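Phosphotriesterase family protein (Listeria monocytogenes serotype 4b str. H7858, PDB 3PNZ) probably hydrolyses phosphorylated sugar lactones, as a zinc-dependent lactonase with an amidohydrolase fold. Local coordinates at residues A[23-28]-A[63-68]; A[67-72]-A[93-98]. All blocks are in the same frame, centred on the assembly; numbering follows the deposited sequence.

Three neighbouring parallel strands, 19-23, 62-65 and 88-92, carry both contacts at their C-terminal ends, on the side of the barrel where the zinc ions lie. Interaction 1 joins the first strand end to the second. Interaction 2 starts where interaction 1 stops, sharing Thr67 and Ala68, and passes from the loop between strand 62-65 and helix 75-85 to the loop after strand 88-92. Their centres are about 10 Å apart. Segments 23-28 and 67-72 also meet directly: Val28 N and Gly72 O lie 2.8 Å apart in a probable hydrogen bond, and the rings of His24 and Tyr71 touch. Successive loops thus build one wall of the pocket, metal ligand first, phosphate-binding side chains next.

Interaction 1: A[23-28]-A[63-68]; sequences EHIVCV and IVDATA. With ZN (zinc ion), chain I.
Thr67 OG1 is held by three hydrogen bonds: it accepts from His24 ND1 at 3.0 Å, donates to Asp65 OD1 at 2.6 Å and receives a proton from water 1. The imidazole N-H points straight at it, at 161° and close to the ring plane, because Thr67 places OG1 anti to its carbonyl carbon while CG2 turns to Cys27 CB. This bond fixes the rotation of the ring and leaves His24 NE2, on the far side, to bind zinc at 2.1 Å; the second-shell Asp65 probably polarises the imidazole through the hydroxyl. Asp65 OD1 also takes Thr67 N, from above the carboxylate plane, closing an Asx turn, and OD2 accepts from water 1, which itself accepts from Ile25 N. In one parallel bridge, Glu23 with Asp65, strand 19-23 ends beside strand 62-65, with Glu23 N bonded to Val64 O (2.9 Å) and Ala66 N to Glu23 O (2.8 Å). Ile25 CD1 meets Ile63 CG2 tip to tip at 4.0 Å, and the bent chain of Glu23 crosses Ile63 on its way to Ser270. His22 and His24, with Asp272 and carboxylated Lys154 sharing their zinc, form the HxH metal motif ending the first barrel strand of the amidohydrolase fold.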
ATOM      1  N   GLU A  23       2.238  -0.531   4.193  1.00 18.37           N
ATOM      2  CA  GLU A  23       2.449  -1.429   5.323  1.00 18.21           C
ATOM      3  C   GLU A  23       1.205  -2.231   5.658  1.00 18.87           C
ATOM      4  O   GLU A  23       0.136  -2.005   5.097  1.00 20.73           O
ATOM      5  CB  GLU A  23       2.878  -0.649   6.574  1.00 19.55           C
ATOM      6  CG  GLU A  23       4.163   0.157   6.413  1.00 19.66           C
ATOM      7  CD  GLU A  23       5.395  -0.723   6.226  1.00 22.34           C
ATOM      8  OE1 GLU A  23       5.341  -1.918   6.596  1.00 22.05           O
ATOM      9  OE2 GLU A  23       6.421  -0.208   5.729  1.00 20.82           O
ATOM     10  N   HIS A  24       1.365  -3.176   6.581  1.00 18.89           N
ATOM     11  CA  HIS A  24       0.233  -3.861   7.215  1.00 20.16           C
ATOM     12  C   HIS A  24       0.444  -3.801   8.713  1.00 19.25           C
ATOM     13  O   HIS A  24       1.576  -3.782   9.173  1.00 21.56           O
ATOM     14  CB  HIS A  24       0.118  -5.302   6.723  1.00 20.26           C
ATOM     15  CG  HIS A  24      -0.039  -5.390   5.241  1.00 20.63           C
ATOM     16  ND1 HIS A  24      -1.260  -5.277   4.617  1.00 19.19           N
ATOM     17  CD2 HIS A  24       0.882  -5.498   4.255  1.00 20.47           C
ATOM     18  CE1 HIS A  24      -1.093  -5.346   3.309  1.00 24.23           C
ATOM     19  NE2 HIS A  24       0.199  -5.475   3.064  1.00 21.76           N
ATOM     20  N   ILE A  25      -0.644  -3.728   9.476  1.00 20.58           N
ATOM     21  CA  ILE A  25      -0.524  -3.463  10.908  1.00 20.42           C
ATOM     22  C   ILE A  25      -1.221  -4.528  11.749  1.00 22.12           C
ATOM     23  O   ILE A  25      -0.592  -5.199  12.574  1.00 23.56           O
ATOM     24  CB  ILE A  25      -1.083  -2.069  11.256  1.00 22.17           C
ATOM     25  CG1 ILE A  25      -0.385  -1.006  10.414  1.00 21.77           C
ATOM     26  CG2 ILE A  25      -0.883  -1.778  12.743  1.00 21.67           C
ATOM     27  CD1 ILE A  25      -1.027   0.383  10.523  1.00 21.85           C
ATOM     28  N   VAL A  26      -2.518  -4.688  11.533  1.00 23.02           N
ATOM     29  CA  VAL A  26      -3.268  -5.779  12.145  1.00 22.66           C
ATOM     30  C   VAL A  26      -4.156  -6.387  11.076  1.00 24.35           C
ATOM     31  O   VAL A  26      -5.028  -5.710  10.520  1.00 25.54           O
ATOM     32  CB  VAL A  26      -4.159  -5.289  13.318  1.00 22.17           C
ATOM     33  CG1 VAL A  26      -4.841  -6.475  14.002  1.00 23.20           C
ATOM     34  CG2 VAL A  26      -3.332  -4.502  14.320  1.00 23.11           C
ATOM     35  N   CYS A  27      -3.936  -7.660  10.768  1.00 23.31           N
ATOM     36  CA  CYS A  27      -4.705  -8.297   9.712  1.00 23.83           C
ATOM     37  C   CYS A  27      -4.674  -9.809   9.836  1.00 26.37           C
ATOM     38  O   CYS A  27      -3.676 -10.388  10.267  1.00 25.91           O
ATOM     39  CB  CYS A  27      -4.205  -7.859   8.330  1.00 23.76           C
ATOM     40  SG  CYS A  27      -2.423  -8.062   8.078  1.00 28.55           S
ATOM     41  N   VAL A  28      -5.775 -10.440   9.448  1.00 23.33           N
ATOM     42  CA  VAL A  28      -5.908 -11.891   9.520  1.00 24.18           C
ATOM     43  C   VAL A  28      -6.502 -12.400   8.204  1.00 24.41           C
ATOM     44  O   VAL A  28      -7.676 -12.759   8.136  1.00 25.41           O
ATOM     45  CB  VAL A  28      -6.798 -12.305  10.712  1.00 26.06           C
ATOM     46  CG1 VAL A  28      -6.766 -13.830  10.913  1.00 26.51           C
ATOM     47  CG2 VAL A  28      -6.354 -11.591  11.972  1.00 27.04           C
ATOM     48  N   ILE A  63       1.496   6.123   8.610  1.00 18.72           N
ATOM     49  CA  ILE A  63       1.615   4.838   7.932  1.00 17.85           C
ATOM     50  C   ILE A  63       0.443   4.635   6.991  1.00 19.55           C
ATOM     51  O   ILE A  63      -0.720   4.769   7.386  1.00 19.37           O
ATOM     52  CB  ILE A  63       1.670   3.663   8.932  1.00 19.50           C
ATOM     53  CG1 ILE A  63       2.931   3.753   9.791  1.00 19.38           C
ATOM     54  CG2 ILE A  63       1.594   2.321   8.190  1.00 22.64           C
ATOM     55  CD1 ILE A  63       2.950   2.750  10.930  1.00 21.17           C
ATOM     56  N   VAL A  64       0.751   4.330   5.735  1.00 18.08           N
ATOM     57  CA  VAL A  64      -0.272   3.942   4.781  1.00 18.22           C
ATOM     58  C   VAL A  64      -0.483   2.439   4.917  1.00 20.35           C
ATOM     59  O   VAL A  64       0.410   1.644   4.620  1.00 21.43           O
ATOM     60  CB  VAL A  64       0.120   4.299   3.330  1.00 18.43           C
ATOM     61  CG1 VAL A  64      -0.987   3.890   2.369  1.00 18.32           C
ATOM     62  CG2 VAL A  64       0.385   5.798   3.214  1.00 20.86           C
ATOM     63  N   ASP A  65      -1.665   2.065   5.391  1.00 18.13           N
ATOM     64  CA  ASP A  65      -2.008   0.673   5.650  1.00 20.54           C
ATOM     65  C   ASP A  65      -2.692   0.096   4.425  1.00 19.50           C
ATOM     66  O   ASP A  65      -3.821   0.451   4.112  1.00 19.24           O
ATOM     67  CB  ASP A  65      -2.946   0.603   6.853  1.00 19.65           C
ATOM     68  CG  ASP A  65      -3.335  -0.818   7.215  1.00 24.10           C
ATOM     69  OD1 ASP A  65      -3.160  -1.735   6.378  1.00 23.14           O
ATOM     70  OD2 ASP A  65      -3.824  -1.016   8.345  1.00 24.38           O
ATOM     71  N   ALA A  66      -2.004  -0.807   3.730  1.00 18.92           N
ATOM     72  CA  ALA A  66      -2.470  -1.274   2.435  1.00 20.87           C
ATOM     73  C   ALA A  66      -3.401  -2.485   2.525  1.00 19.26           C
ATOM     74  O   ALA A  66      -3.728  -3.095   1.509  1.00 20.31           O
ATOM     75  CB  ALA A  66      -1.268  -1.586   1.532  1.00 19.16           C
ATOM     76  N   THR A  67      -3.846  -2.810   3.734  1.00 17.16           N
ATOM     77  CA  THR A  67      -4.713  -3.969   3.941  1.00 18.46           C
ATOM     78  C   THR A  67      -6.070  -3.752   3.281  1.00 22.76           C
ATOM     79  O   THR A  67      -6.820  -2.842   3.664  1.00 20.94           O
ATOM     80  CB  THR A  67      -4.917  -4.257   5.446  1.00 19.46           C
ATOM     81  OG1 THR A  67      -3.643  -4.312   6.104  1.00 22.60           O
ATOM     82  CG2 THR A  67      -5.671  -5.567   5.651  1.00 20.12           C
ATOM     83  N   ALA A  68      -6.380  -4.596   2.300  1.00 20.38           N
ATOM     84  CA  ALA A  68      -7.619  -4.493   1.529  1.00 21.24           C
ATOM     85  C   ALA A  68      -8.661  -5.493   2.032  1.00 20.70           C
ATOM     86  O   ALA A  68      -8.385  -6.257   2.951  1.00 21.61           O
ATOM     87  CB  ALA A  68      -7.338  -4.710   0.043  1.00 23.32           C
TER
HETATM   88 ZN    ZN I 333       1.126  -5.301   1.186  0.63 26.47          ZN
HETATM   89  O   HOH W   1      -3.474  -3.652   8.893  1.00 24.01           O

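Interaction 2: A[67-72]-A[93-98]; sequences TAVDYG and AGFNKS. With PO4 (phosphate ion), chain K.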
ATOM      1  N   THR A  67      -3.846  -2.810   3.734  1.00 17.16           N
ATOM      2  CA  THR A  67      -4.713  -3.969   3.941  1.00 18.46           C
ATOM      3  C   THR A  67      -6.070  -3.752   3.281  1.00 22.76           C
ATOM      4  O   THR A  67      -6.820  -2.842   3.664  1.00 20.94           O
ATOM      5  CB  THR A  67      -4.917  -4.257   5.446  1.00 19.46           C
ATOM      6  OG1 THR A  67      -3.643  -4.312   6.104  1.00 22.60           O
ATOM      7  CG2 THR A  67      -5.671  -5.567   5.651  1.00 20.12           C
ATOM      8  N   ALA A  68      -6.380  -4.596   2.300  1.00 20.38           N
ATOM      9  CA  ALA A  68      -7.619  -4.493   1.529  1.00 21.24           C
ATOM     10  C   ALA A  68      -8.661  -5.493   2.032  1.00 20.70           C
ATOM     11  O   ALA A  68      -8.385  -6.257   2.951  1.00 21.61           O
ATOM     12  CB  ALA A  68      -7.338  -4.710   0.043  1.00 23.32           C
ATOM     13  N   VAL A  69      -9.843  -5.513   1.417  1.00 21.36           N
ATOM     14  CA  VAL A  69     -10.965  -6.278   1.974  1.00 23.41           C
ATOM     15  C   VAL A  69     -10.722  -7.789   1.969  1.00 21.84           C
ATOM     16  O   VAL A  69     -11.241  -8.508   2.827  1.00 22.35           O
ATOM     17  CB  VAL A  69     -12.299  -5.958   1.258  1.00 22.76           C
ATOM     18  CG1 VAL A  69     -12.353  -6.616  -0.121  1.00 23.68           C
ATOM     19  CG2 VAL A  69     -13.476  -6.403   2.114  1.00 23.43           C
ATOM     20  N   ASP A  70      -9.921  -8.255   1.014  1.00 21.13           N
ATOM     21  CA  ASP A  70      -9.587  -9.676   0.900  1.00 21.89           C
ATOM     22  C   ASP A  70      -8.430 -10.104   1.818  1.00 23.40           C
ATOM     23  O   ASP A  70      -8.027 -11.269   1.824  1.00 25.34           O
ATOM     24  CB  ASP A  70      -9.288 -10.038  -0.568  1.00 24.51           C
ATOM     25  CG  ASP A  70      -8.290  -9.083  -1.229  1.00 25.86           C
ATOM     26  OD1 ASP A  70      -7.912  -8.062  -0.617  1.00 24.73           O
ATOM     27  OD2 ASP A  70      -7.868  -9.362  -2.374  1.00 29.48           O
ATOM     28  N   TYR A  71      -7.910  -9.170   2.608  1.00 22.08           N
ATOM     29  CA  TYR A  71      -6.741  -9.449   3.431  1.00 23.46           C
ATOM     30  C   TYR A  71      -7.052  -9.390   4.933  1.00 23.58           C
ATOM     31  O   TYR A  71      -6.157  -9.193   5.756  1.00 24.92           O
ATOM     32  CB  TYR A  71      -5.581  -8.508   3.055  1.00 22.70           C
ATOM     33  CG  TYR A  71      -4.220  -9.137   3.245  1.00 23.14           C
ATOM     34  CD1 TYR A  71      -3.791 -10.164   2.414  1.00 25.33           C
ATOM     35  CD2 TYR A  71      -3.373  -8.715   4.256  1.00 23.72           C
ATOM     36  CE1 TYR A  71      -2.549 -10.756   2.584  1.00 24.31           C
ATOM     37  CE2 TYR A  71      -2.120  -9.305   4.438  1.00 26.07           C
ATOM     38  CZ  TYR A  71      -1.721 -10.325   3.594  1.00 26.26           C
ATOM     39  OH  TYR A  71      -0.485 -10.916   3.760  1.00 29.10           O
ATOM     40  N   GLY A  72      -8.329  -9.562   5.276  1.00 23.14           N
ATOM     41  CA  GLY A  72      -8.744  -9.718   6.664  1.00 23.58           C
ATOM     42  C   GLY A  72      -8.482  -8.525   7.563  1.00 24.04           C
ATOM     43  O   GLY A  72      -7.765  -8.620   8.554  1.00 23.66           O
ATOM     44  N   ALA A  93      -9.100   1.088   0.549  1.00 16.27           N
ATOM     45  CA  ALA A  93     -10.307   0.451   0.053  1.00 17.21           C
ATOM     46  C   ALA A  93      -9.986  -0.445  -1.143  1.00 17.27           C
ATOM     47  O   ALA A  93      -8.977  -0.251  -1.817  1.00 21.64           O
ATOM     48  CB  ALA A  93     -11.323   1.512  -0.361  1.00 20.78           C
ATOM     49  N   GLY A  94     -10.830  -1.430  -1.408  1.00 18.52           N
ATOM     50  CA  GLY A  94     -10.668  -2.212  -2.622  1.00 20.41           C
ATOM     51  C   GLY A  94     -10.081  -3.596  -2.410  1.00 19.99           C
ATOM     52  O   GLY A  94     -10.357  -4.240  -1.406  1.00 21.53           O
ATOM     53  N   PHE A  95      -9.233  -4.022  -3.345  1.00 20.96           N
ATOM     54  CA  PHE A  95      -8.821  -5.423  -3.448  1.00 21.28           C
ATOM     55  C   PHE A  95      -7.295  -5.561  -3.484  1.00 23.49           C
ATOM     56  O   PHE A  95      -6.607  -4.667  -3.966  1.00 23.41           O
ATOM     57  CB  PHE A  95      -9.429  -6.030  -4.721  1.00 21.59           C
ATOM     58  CG  PHE A  95     -10.873  -5.668  -4.939  1.00 24.52           C
ATOM     59  CD1 PHE A  95     -11.890  -6.477  -4.449  1.00 25.55           C
ATOM     60  CD2 PHE A  95     -11.217  -4.513  -5.622  1.00 22.70           C
ATOM     61  CE1 PHE A  95     -13.217  -6.146  -4.639  1.00 24.27           C
ATOM     62  CE2 PHE A  95     -12.547  -4.170  -5.818  1.00 26.16           C
ATOM     63  CZ  PHE A  95     -13.552  -4.990  -5.323  1.00 27.18           C
ATOM     64  N   ASN A  96      -6.767  -6.686  -2.988  1.00 26.41           N
ATOM     65  CA  ASN A  96      -5.310  -6.895  -2.915  1.00 26.15           C
ATOM     66  C   ASN A  96      -4.742  -7.762  -4.044  1.00 28.02           C
ATOM     67  O   ASN A  96      -3.797  -7.347  -4.716  1.00 28.94           O
ATOM     68  CB  ASN A  96      -4.911  -7.451  -1.538  1.00 24.80           C
ATOM     69  CG  ASN A  96      -3.390  -7.620  -1.363  1.00 26.50           C
ATOM     70  OD1 ASN A  96      -2.923  -7.916  -0.262  1.00 30.43           O
ATOM     71  ND2 ASN A  96      -2.626  -7.438  -2.434  1.00 28.76           N
ATOM     72  N   LYS A  97      -5.306  -8.955  -4.252  1.00 26.88           N
ATOM     73  CA  LYS A  97      -4.807  -9.899  -5.264  1.00 25.20           C
ATOM     74  C   LYS A  97      -5.701 -11.149  -5.350  1.00 24.45           C
ATOM     75  O   LYS A  97      -6.158 -11.649  -4.326  1.00 25.98           O
ATOM     76  CB  LYS A  97      -3.351 -10.301  -4.975  1.00 24.82           C
ATOM     77  CG  LYS A  97      -3.091 -10.789  -3.551  1.00 27.09           C
ATOM     78  CD  LYS A  97      -1.602 -10.767  -3.250  1.00 29.81           C
ATOM     79  CE  LYS A  97      -1.304 -11.135  -1.813  1.00 27.93           C
ATOM     80  NZ  LYS A  97       0.134 -10.869  -1.474  1.00 30.81           N
ATOM     81  N   SER A  98      -5.922 -11.657  -6.560  1.00 25.41           N
ATOM     82  CA  SER A  98      -6.982 -12.642  -6.799  1.00 25.60           C
ATOM     83  C   SER A  98      -6.802 -14.012  -6.149  1.00 26.75           C
ATOM     84  O   SER A  98      -7.793 -14.700  -5.907  1.00 25.36           O
ATOM     85  CB  SER A  98      -7.258 -12.823  -8.293  1.00 26.82           C
ATOM     86  OG  SER A  98      -6.178 -13.484  -8.935  1.00 27.71           O
TER
HETATM   87  P   PO4 K 335       0.703  -8.118  -0.012  0.51 29.55           P
HETATM   88  O1  PO4 K 335      -0.376  -8.073   1.046  0.52 27.87           O
HETATM   89  O2  PO4 K 335       0.045  -8.141  -1.366  0.79 27.70           O
HETATM   90  O3  PO4 K 335       1.594  -6.911   0.058  0.96 25.28           O
HETATM   91  O4  PO4 K 335       1.584  -9.325   0.199  0.43 28.53           O
HETATM   92  O   HOH W   2      -3.973  -6.159   1.385  1.00 27.31           O
HETATM   93  O   HOH W   3       0.299 -12.657   1.021  1.00 30.22           O
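Backbone pairing is limited to one nearly straight bond: Val69 N donates to Gly94 O at 3.1 Å and 170°, in the carbonyl plane. The same oxygen is covered by Ala68 CB, which presses on the peptide between Gly94 and Phe95, while Tyr71 N returns to Ala68 O and tightens the turn.

The carboxylate of Asp70 takes up the main chain of the opposing loop. With CG between its backbone N and carbonyl carbon (chi1 50°), it brings both oxygens to Asn96 N, each at 3.0 Å and each by a syn lone pair, so that this N-H is shared in a forked bond. Asp70 OD2 accepts Lys97 N along a straighter, though longer, bond of 3.2 Å, and Trp101 NE1 as well, which gives this buried oxygen three donors.

Such loops at the C-terminal ends of strands 62-65 and 88-92 are where a (β/α)8 barrel of the amidohydrolase type keeps its active site, and here they hold a phosphate, probably from the crystallisation liquor. Phosphate O3 reaches the zinc ion that His24 binds.

Among the ligand contacts, Asn96 ND2 donates to phosphate O2 at 3.0 Å, and the extended Lys97 chain carries NZ to both O4 and O2, each at 2.7 Å. Phosphate O1 sits over one face of the Tyr71 ring, toward its rim and 3.7 Å from CZ. A water links Ala68 N to Asn96 OD1.

Apolar contact is slight: Val69 CG1 approaches Phe95 CD1, whose ring also packs on helices 119-124, 128-140 and 164-180.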